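Local structure of interleukin-2 receptor subunit beta (6DG5) at residues V76-I81 against D98-D103; A16-M21 against C60-G65. The protein probably serves as the beta subunit of the interleukin-2 receptor, binding the cytokine and transducing its mitogenic signal into the cell. All coordinates share one frame; numbering follows the deposited sequence.

Contact 1 (V76-I81 against D98-D103)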
ATOM      1  N   VAL B  76       5.834  -8.444 -12.295  1.00 28.98           N
ATOM      2  CA  VAL B  76       5.668  -9.375 -13.404  1.00 30.39           C
ATOM      3  C   VAL B  76       6.997  -9.797 -14.019  1.00 40.35           C
ATOM      4  O   VAL B  76       7.004 -10.582 -14.976  1.00 45.59           O
ATOM      5  CB  VAL B  76       4.752  -8.763 -14.486  1.00 32.41           C
ATOM      6  CG1 VAL B  76       3.499  -8.181 -13.848  1.00 33.16           C
ATOM      7  CG2 VAL B  76       5.492  -7.698 -15.271  1.00 35.97           C
ATOM      8  N   ASP B  77       8.118  -9.307 -13.497  1.00 31.87           N
ATOM      9  CA  ASP B  77       9.422  -9.671 -14.027  1.00 33.81           C
ATOM     10  C   ASP B  77       9.769 -11.113 -13.677  1.00 37.67           C
ATOM     11  O   ASP B  77       9.300 -11.669 -12.679  1.00 37.60           O
ATOM     12  CB  ASP B  77      10.499  -8.728 -13.488  1.00 34.52           C
ATOM     13  CG  ASP B  77      10.876  -7.642 -14.476  1.00 34.17           C
ATOM     14  OD1 ASP B  77      11.566  -7.948 -15.469  1.00 31.78           O
ATOM     15  OD2 ASP B  77      10.482  -6.477 -14.265  1.00 33.58           O
ATOM     16  N   LEU B  78      10.593 -11.723 -14.526  1.00 40.03           N
ATOM     17  CA  LEU B  78      11.072 -13.086 -14.305  1.00 40.11           C
ATOM     18  C   LEU B  78      12.429 -13.201 -14.982  1.00 40.78           C
ATOM     19  O   LEU B  78      12.507 -13.188 -16.213  1.00 41.87           O
ATOM     20  CB  LEU B  78      10.094 -14.115 -14.861  1.00 41.74           C
ATOM     21  CG  LEU B  78      10.603 -15.557 -14.925  1.00 44.60           C
ATOM     22  CD1 LEU B  78      10.777 -16.130 -13.528  1.00 43.86           C
ATOM     23  CD2 LEU B  78       9.675 -16.429 -15.758  1.00 52.83           C
ATOM     24  N   LEU B  79      13.491 -13.309 -14.189  1.00 41.65           N
ATOM     25  CA  LEU B  79      14.842 -13.401 -14.719  1.00 45.79           C
ATOM     26  C   LEU B  79      15.406 -14.794 -14.475  1.00 42.83           C
ATOM     27  O   LEU B  79      15.209 -15.379 -13.405  1.00 45.41           O
ATOM     28  CB  LEU B  79      15.752 -12.330 -14.106  1.00 43.63           C
ATOM     29  CG  LEU B  79      15.884 -12.178 -12.592  1.00 41.69           C
ATOM     30  CD1 LEU B  79      17.009 -13.034 -12.070  1.00 52.60           C
ATOM     31  CD2 LEU B  79      16.128 -10.724 -12.244  1.00 35.75           C
ATOM     32  N   ASP B  80      16.100 -15.322 -15.481  1.00 37.98           N
ATOM     33  CA  ASP B  80      16.679 -16.659 -15.421  1.00 36.58           C
ATOM     34  C   ASP B  80      18.064 -16.568 -14.792  1.00 30.28           C
ATOM     35  O   ASP B  80      18.974 -15.956 -15.361  1.00 33.53           O
ATOM     36  CB  ASP B  80      16.753 -17.275 -16.816  1.00 47.86           C
ATOM     37  CG  ASP B  80      15.397 -17.356 -17.489  1.00 62.05           C
ATOM     38  OD1 ASP B  80      14.710 -16.318 -17.568  1.00 65.32           O
ATOM     39  OD2 ASP B  80      15.023 -18.456 -17.948  1.00 67.65           O
ATOM     40  N   ILE B  81      18.226 -17.180 -13.624  1.00 27.79           N
ATOM     41  CA  ILE B  81      19.509 -17.207 -12.932  1.00 27.51           C
ATOM     42  C   ILE B  81      20.236 -18.493 -13.303  1.00 48.38           C
ATOM     43  O   ILE B  81      19.720 -19.596 -13.090  1.00 52.62           O
ATOM     44  CB  ILE B  81      19.327 -17.092 -11.413  1.00 26.64           C
ATOM     45  CG1 ILE B  81      19.012 -15.647 -11.042  1.00 25.31           C
ATOM     46  CG2 ILE B  81      20.582 -17.540 -10.695  1.00 26.95           C
ATOM     47  CD1 ILE B  81      18.442 -15.479  -9.661  1.00 43.45           C
ATOM     48  N   ASP B  98      14.578 -20.361 -12.732  1.00 59.92           N
ATOM     49  CA  ASP B  98      13.709 -19.199 -12.780  1.00 56.42           C
ATOM     50  C   ASP B  98      13.687 -18.514 -11.422  1.00 40.65           C
ATOM     51  O   ASP B  98      13.914 -19.141 -10.383  1.00 44.18           O
ATOM     52  CB  ASP B  98      12.289 -19.599 -13.187  1.00 68.47           C
ATOM     53  CG  ASP B  98      12.239 -20.262 -14.549  1.00 80.72           C
ATOM     54  OD1 ASP B  98      12.961 -19.808 -15.460  1.00 83.85           O
ATOM     55  OD2 ASP B  98      11.481 -21.242 -14.708  1.00 86.15           O
ATOM     56  N   PHE B  99      13.410 -17.214 -11.438  1.00 28.34           N
ATOM     57  CA  PHE B  99      13.466 -16.408 -10.225  1.00 27.25           C
ATOM     58  C   PHE B  99      12.410 -15.321 -10.310  1.00 35.52           C
ATOM     59  O   PHE B  99      12.484 -14.454 -11.186  1.00 43.39           O
ATOM     60  CB  PHE B  99      14.859 -15.801 -10.040  1.00 29.03           C
ATOM     61  CG  PHE B  99      14.953 -14.821  -8.905  1.00 37.43           C
ATOM     62  CD1 PHE B  99      14.986 -15.261  -7.592  1.00 40.71           C
ATOM     63  CD2 PHE B  99      15.020 -13.459  -9.152  1.00 45.15           C
ATOM     64  CE1 PHE B  99      15.075 -14.360  -6.547  1.00 43.99           C
ATOM     65  CE2 PHE B  99      15.109 -12.555  -8.111  1.00 48.88           C
ATOM     66  CZ  PHE B  99      15.137 -13.006  -6.807  1.00 47.73           C
ATOM     67  N   HIS B 100      11.434 -15.370  -9.405  1.00 34.68           N
ATOM     68  CA  HIS B 100      10.411 -14.340  -9.321  1.00 33.14           C
ATOM     69  C   HIS B 100      10.796 -13.362  -8.224  1.00 32.82           C
ATOM     70  O   HIS B 100      10.804 -13.743  -7.042  1.00 37.59           O
ATOM     71  CB  HIS B 100       9.044 -14.956  -9.041  1.00 35.04           C
ATOM     72  CG  HIS B 100       8.553 -15.842 -10.142  1.00 36.25           C
ATOM     73  ND1 HIS B 100       8.853 -17.186 -10.209  1.00 37.02           N
ATOM     74  CD2 HIS B 100       7.797 -15.571 -11.232  1.00 37.64           C
ATOM     75  CE1 HIS B 100       8.291 -17.708 -11.285  1.00 37.88           C
ATOM     76  NE2 HIS B 100       7.644 -16.749 -11.923  1.00 40.03           N
ATOM     77  N   PRO B 101      11.116 -12.109  -8.554  1.00 23.18           N
ATOM     78  CA  PRO B 101      11.770 -11.237  -7.564  1.00 21.87           C
ATOM     79  C   PRO B 101      10.892 -10.878  -6.379  1.00 37.13           C
ATOM     80  O   PRO B 101      11.373 -10.892  -5.239  1.00 42.16           O
ATOM     81  CB  PRO B 101      12.145  -9.997  -8.393  1.00 27.39           C
ATOM     82  CG  PRO B 101      12.121 -10.455  -9.819  1.00 28.16           C
ATOM     83  CD  PRO B 101      11.036 -11.480  -9.882  1.00 23.83           C
ATOM     84  N   PHE B 102       9.625 -10.546  -6.604  1.00 34.09           N
ATOM     85  CA  PHE B 102       8.777 -10.117  -5.499  1.00 30.66           C
ATOM     86  C   PHE B 102       8.193 -11.278  -4.706  1.00 28.66           C
ATOM     87  O   PHE B 102       7.433 -11.042  -3.762  1.00 22.04           O
ATOM     88  CB  PHE B 102       7.662  -9.211  -6.018  1.00 30.52           C
ATOM     89  CG  PHE B 102       8.096  -7.792  -6.226  1.00 21.89           C
ATOM     90  CD1 PHE B 102       8.789  -7.425  -7.367  1.00 30.33           C
ATOM     91  CD2 PHE B 102       7.826  -6.826  -5.273  1.00 21.24           C
ATOM     92  CE1 PHE B 102       9.194  -6.120  -7.557  1.00 32.18           C
ATOM     93  CE2 PHE B 102       8.227  -5.519  -5.458  1.00 21.01           C
ATOM     94  CZ  PHE B 102       8.914  -5.166  -6.602  1.00 31.73           C
ATOM     95  N   ASP B 103       8.528 -12.515  -5.066  1.00 28.16           N
ATOM     96  CA  ASP B 103       8.249 -13.674  -4.230  1.00 38.15           C
ATOM     97  C   ASP B 103       9.451 -14.079  -3.387  1.00 38.65           C
ATOM     98  O   ASP B 103       9.335 -14.991  -2.564  1.00 43.06           O
ATOM     99  CB  ASP B 103       7.796 -14.858  -5.091  1.00 48.35           C
ATOM    100  CG  ASP B 103       6.505 -14.574  -5.838  1.00 59.28           C
ATOM    101  OD1 ASP B 103       5.665 -13.815  -5.314  1.00 62.17           O
ATOM    102  OD2 ASP B 103       6.329 -15.106  -6.955  1.00 62.99           O
TER

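Contact 2 (A16-M21 against C60-G65). With NAG (2-acetamido-2-deoxy-beta-D-glucopyranose), chain E; NAG (2-acetamido-2-deoxy-beta-D-glucopyranose), chain C.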
ATOM      1  N   ALA B  16      17.199  -2.598  -6.356  1.00 24.17           N
ATOM      2  CA  ALA B  16      18.094  -2.909  -7.465  1.00 20.25           C
ATOM      3  C   ALA B  16      19.184  -3.910  -7.093  1.00 23.93           C
ATOM      4  O   ALA B  16      20.228  -3.944  -7.756  1.00 30.13           O
ATOM      5  CB  ALA B  16      18.741  -1.631  -8.000  1.00 21.76           C
ATOM      6  N   ASN B  17      18.971  -4.730  -6.068  1.00 19.30           N
ATOM      7  CA  ASN B  17      19.992  -5.642  -5.570  1.00 19.31           C
ATOM      8  C   ASN B  17      19.399  -7.035  -5.447  1.00 34.84           C
ATOM      9  O   ASN B  17      18.367  -7.223  -4.792  1.00 35.56           O
ATOM     10  CB  ASN B  17      20.539  -5.159  -4.218  1.00 18.92           C
ATOM     11  CG  ASN B  17      21.752  -5.956  -3.733  1.00 34.46           C
ATOM     12  OD1 ASN B  17      21.980  -7.102  -4.133  1.00 37.50           O
ATOM     13  ND2 ASN B  17      22.532  -5.334  -2.853  1.00 31.02           N
ATOM     14  N   VAL B  18      20.046  -8.001  -6.091  1.00 38.63           N
ATOM     15  CA  VAL B  18      19.699  -9.409  -5.976  1.00 19.98           C
ATOM     16  C   VAL B  18      20.949 -10.143  -5.512  1.00 24.81           C
ATOM     17  O   VAL B  18      22.005 -10.050  -6.151  1.00 36.09           O
ATOM     18  CB  VAL B  18      19.184  -9.986  -7.304  1.00 20.61           C
ATOM     19  CG1 VAL B  18      18.867 -11.463  -7.154  1.00 21.05           C
ATOM     20  CG2 VAL B  18      17.959  -9.216  -7.778  1.00 20.41           C
ATOM     21  N   SER B  19      20.834 -10.864  -4.400  1.00 25.80           N
ATOM     22  CA  SER B  19      21.958 -11.577  -3.805  1.00 29.69           C
ATOM     23  C   SER B  19      21.656 -13.068  -3.792  1.00 31.68           C
ATOM     24  O   SER B  19      20.602 -13.487  -3.304  1.00 34.25           O
ATOM     25  CB  SER B  19      22.238 -11.079  -2.385  1.00 27.82           C
ATOM     26  OG  SER B  19      23.431 -11.647  -1.875  1.00 21.69           O
ATOM     27  N   CYS B  20      22.583 -13.861  -4.323  1.00 27.70           N
ATOM     28  CA  CYS B  20      22.427 -15.304  -4.424  1.00 33.59           C
ATOM     29  C   CYS B  20      23.510 -16.007  -3.619  1.00 34.32           C
ATOM     30  O   CYS B  20      24.660 -15.557  -3.580  1.00 33.84           O
ATOM     31  CB  CYS B  20      22.491 -15.771  -5.880  1.00 41.58           C
ATOM     32  SG  CYS B  20      21.143 -15.196  -6.938  1.00 45.40           S
ATOM     33  N   MET B  21      23.139 -17.117  -2.986  1.00 34.45           N
ATOM     34  CA  MET B  21      24.069 -17.924  -2.209  1.00 31.21           C
ATOM     35  C   MET B  21      23.962 -19.374  -2.656  1.00 38.20           C
ATOM     36  O   MET B  21      22.856 -19.913  -2.765  1.00 42.79           O
ATOM     37  CB  MET B  21      23.794 -17.798  -0.707  1.00 32.38           C
ATOM     38  CG  MET B  21      24.818 -18.503   0.169  1.00 43.55           C
ATOM     39  SD  MET B  21      24.820 -17.888   1.863  1.00 53.06           S
ATOM     40  CE  MET B  21      25.547 -16.265   1.637  1.00 50.04           C
ATOM     41  N   CYS B  60      27.022 -13.928  -4.091  1.00 33.23           N
ATOM     42  CA  CYS B  60      27.121 -13.111  -5.292  1.00 37.20           C
ATOM     43  C   CYS B  60      26.162 -11.941  -5.148  1.00 40.42           C
ATOM     44  O   CYS B  60      25.103 -12.069  -4.529  1.00 45.48           O
ATOM     45  CB  CYS B  60      26.779 -13.924  -6.544  1.00 47.56           C
ATOM     46  SG  CYS B  60      27.840 -13.678  -7.983  1.00 59.54           S
ATOM     47  N   ASN B  61      26.531 -10.800  -5.728  1.00 37.84           N
ATOM     48  CA  ASN B  61      25.727  -9.585  -5.628  1.00 32.95           C
ATOM     49  C   ASN B  61      25.486  -9.021  -7.021  1.00 28.88           C
ATOM     50  O   ASN B  61      26.408  -8.495  -7.652  1.00 32.24           O
ATOM     51  CB  ASN B  61      26.402  -8.551  -4.728  1.00 34.72           C
ATOM     52  CG  ASN B  61      26.349  -8.939  -3.268  1.00 43.15           C
ATOM     53  OD1 ASN B  61      25.445  -9.656  -2.837  1.00 39.07           O
ATOM     54  ND2 ASN B  61      27.319  -8.468  -2.495  1.00 56.79           N
ATOM     55  N   LEU B  62      24.247  -9.129  -7.493  1.00 22.70           N
ATOM     56  CA  LEU B  62      23.840  -8.563  -8.777  1.00 22.87           C
ATOM     57  C   LEU B  62      23.281  -7.170  -8.519  1.00 29.77           C
ATOM     58  O   LEU B  62      22.166  -7.020  -8.016  1.00 31.18           O
ATOM     59  CB  LEU B  62      22.812  -9.461  -9.456  1.00 22.81           C
ATOM     60  CG  LEU B  62      23.296 -10.846  -9.888  1.00 29.66           C
ATOM     61  CD1 LEU B  62      22.155 -11.851  -9.850  1.00 29.90           C
ATOM     62  CD2 LEU B  62      23.906 -10.780 -11.281  1.00 29.66           C
ATOM     63  N   ILE B  63      24.058  -6.145  -8.855  1.00 22.88           N
ATOM     64  CA  ILE B  63      23.623  -4.760  -8.717  1.00 22.66           C
ATOM     65  C   ILE B  63      22.934  -4.364 -10.019  1.00 31.61           C
ATOM     66  O   ILE B  63      23.585  -4.200 -11.054  1.00 36.32           O
ATOM     67  CB  ILE B  63      24.793  -3.824  -8.390  1.00 23.41           C
ATOM     68  CG1 ILE B  63      25.368  -4.149  -7.009  1.00 28.95           C
ATOM     69  CG2 ILE B  63      24.341  -2.374  -8.445  1.00 23.53           C
ATOM     70  CD1 ILE B  63      26.562  -5.076  -7.044  1.00 35.16           C
ATOM     71  N   LEU B  64      21.612  -4.214  -9.968  1.00 26.23           N
ATOM     72  CA  LEU B  64      20.795  -4.047 -11.165  1.00 26.41           C
ATOM     73  C   LEU B  64      20.521  -2.593 -11.530  1.00 27.46           C
ATOM     74  O   LEU B  64      19.860  -2.345 -12.544  1.00 25.48           O
ATOM     75  CB  LEU B  64      19.454  -4.771 -10.993  1.00 22.47           C
ATOM     76  CG  LEU B  64      19.356  -6.246 -11.381  1.00 22.54           C
ATOM     77  CD1 LEU B  64      20.104  -7.125 -10.404  1.00 25.48           C
ATOM     78  CD2 LEU B  64      17.899  -6.662 -11.467  1.00 22.43           C
ATOM     79  N   GLY B  65      20.992  -1.626 -10.740  1.00 23.65           N
ATOM     80  CA  GLY B  65      20.656  -0.240 -10.981  1.00 24.41           C
ATOM     81  C   GLY B  65      21.814   0.685 -10.671  1.00 29.30           C
ATOM     82  O   GLY B  65      22.837   0.282 -10.112  1.00 37.60           O
TER
HETATM   83  C1  NAG E   1      23.702  -5.928  -2.266  1.00 30.89           C
HETATM   84  C2  NAG E   1      24.510  -4.842  -1.533  1.00 28.15           C
HETATM   85  C3  NAG E   1      25.597  -5.461  -0.645  1.00 29.24           C
HETATM   86  C4  NAG E   1      25.043  -6.577   0.230  1.00 24.23           C
HETATM   87  C5  NAG E   1      24.331  -7.586  -0.661  1.00 33.40           C
HETATM   88  C6  NAG E   1      23.711  -8.745   0.085  1.00 40.07           C
HETATM   89  C7  NAG E   1      24.603  -2.733  -2.795  1.00 40.62           C
HETATM   90  C8  NAG E   1      25.366  -1.933  -3.807  1.00 39.98           C
HETATM   91  N2  NAG E   1      25.113  -3.930  -2.492  1.00 32.86           N
HETATM   92  O3  NAG E   1      26.178  -4.446   0.166  1.00 28.00           O
HETATM   93  O4  NAG E   1      26.127  -7.198   0.912  1.00 30.75           O
HETATM   94  O5  NAG E   1      23.264  -6.913  -1.337  1.00 35.16           O
HETATM   95  O6  NAG E   1      22.293  -8.725  -0.001  1.00 41.47           O
HETATM   96  O7  NAG E   1      23.574  -2.314  -2.275  1.00 48.67           O
HETATM   97  C1  NAG C   2      25.879  -7.462   2.315  1.00 43.27           C
HETATM   98  C2  NAG C   2      26.827  -8.595   2.710  1.00 40.50           C
HETATM   99  C3  NAG C   2      26.664  -8.936   4.189  1.00 42.75           C
HETATM  100  C4  NAG C   2      26.770  -7.687   5.055  1.00 45.41           C
HETATM  101  C5  NAG C   2      25.828  -6.600   4.535  1.00 53.16           C
HETATM  102  C6  NAG C   2      25.960  -5.282   5.264  1.00 58.56           C
HETATM  103  C7  NAG C   2      27.225  -9.995   0.733  1.00 34.26           C
HETATM  104  C8  NAG C   2      26.853 -11.254   0.014  1.00 27.84           C
HETATM  105  N2  NAG C   2      26.593  -9.772   1.889  1.00 36.99           N
HETATM  106  O3  NAG C   2      27.659  -9.880   4.567  1.00 46.04           O
HETATM  107  O4  NAG C   2      26.415  -8.036   6.391  1.00 44.18           O
HETATM  108  O5  NAG C   2      26.107  -6.332   3.153  1.00 59.58           O
HETATM  109  O6  NAG C   2      27.097  -4.555   4.822  1.00 63.69           O
HETATM  110  O7  NAG C   2      28.058  -9.213   0.287  1.00 34.82           O

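Contact 1 (V76-I81 against D98-D103)
F99 packs tightly against the ends of L79 and I81. L79 and F99 lie side by side and point the same way, with L79 CD1 3.6 Å from F99 CD2. I81 comes in at a slant, its CD1 3.6 Å from F99 CG. F99 has CG anti to its backbone N (chi1 173°), bringing CG to the tip of I81. C10 and V18 also touch the F99 side chain. An alanine here would keep CB but lose the ring, and would probably leave L79 CD1 and V18 beside a gap in the core. D77 is buried, salt-bridged to R42 and hydrogen-bonded to T74 and S39.

On the partly exposed side, L78 CD1 sits over the centre of the H100 ring, 3.6 Å from its centroid, in a CH-pi contact. Looser is the pair of D80 OD2 and D98 OD1, like charges 3.5 Å apart. The carboxylates probably repel, but D98 is poorly ordered and the spacing uncertain. The backbone link is slight: L79 N gives F99 O a weak hydrogen bond of 3.4 Å. This is the open end of the F-G hairpin, strands 79-86 and 91-99, in the N-terminal domain of a type I cytokine receptor.

Contact 2 (A16-M21 against C60-G65)
S19 and N61 stand on the same face of neighbouring antiparallel strands, the face that carries the glycan, as a non-hydrogen-bonded pair. S19 OG is 3.0 Å from N61 OD1 and 3.2 Å from C60 O, and its one proton could go to either. S19 has OG anti to its backbone N (chi1 -172°), putting OG beside the other strand. N61 OD1 looks to S19, while N61 ND2 donates to O7 of the second N-acetylglucosamine at 3.0 Å (N-H...O angle 160°). N17 lies on the same face, with ND2 bonded to C1 of the first N-acetylglucosamine. I63 CG1 approaches C8 of that sugar at 3.9 Å.

V18, C20, C60 and L62 are buried on the other face. V18 and L62 form a hydrogen-bonded pair: V18 N donates to L62 O at 3.0 Å, and L62 N to V18 O at 2.8 Å. The V18 and L64 side chains cross obliquely, with V18 CG2 4.0 Å from L64 CD1. C20 and C60 are paired through their backbones, but their sulfurs bond to C10 and C48, each on a further strand.

N17, V18 and S19 form an N-X-S glycosylation sequon. The chemistry splits by face: one is apolar and cross-linked, while the other holds the sugar covalently at N17 and by a hydrogen bond from N61, which probably limits how freely the first two sugars can move.

In the fold
Contact 1 and contact 2 belong to the same N-terminal domain, with centres about 12 Å apart. Their strands face each other across the core of the beta sandwich. Two packing contacts join them. I81 CD1 is 3.8 Å from C20 SG, and F99 CE2 is 4.0 Å from V18 CG1. The apolar face of 16-21 is therefore covered in part by residues of contact 1. The glycan lies on the other side of contact 2. The side chain of S19 is about 4 Å from a bound fucose. The side chain of F99 is about 9 Å from a bound fucose. Contact 2 thus separates the core from the sugar, while 98-103 leads on toward the second domain.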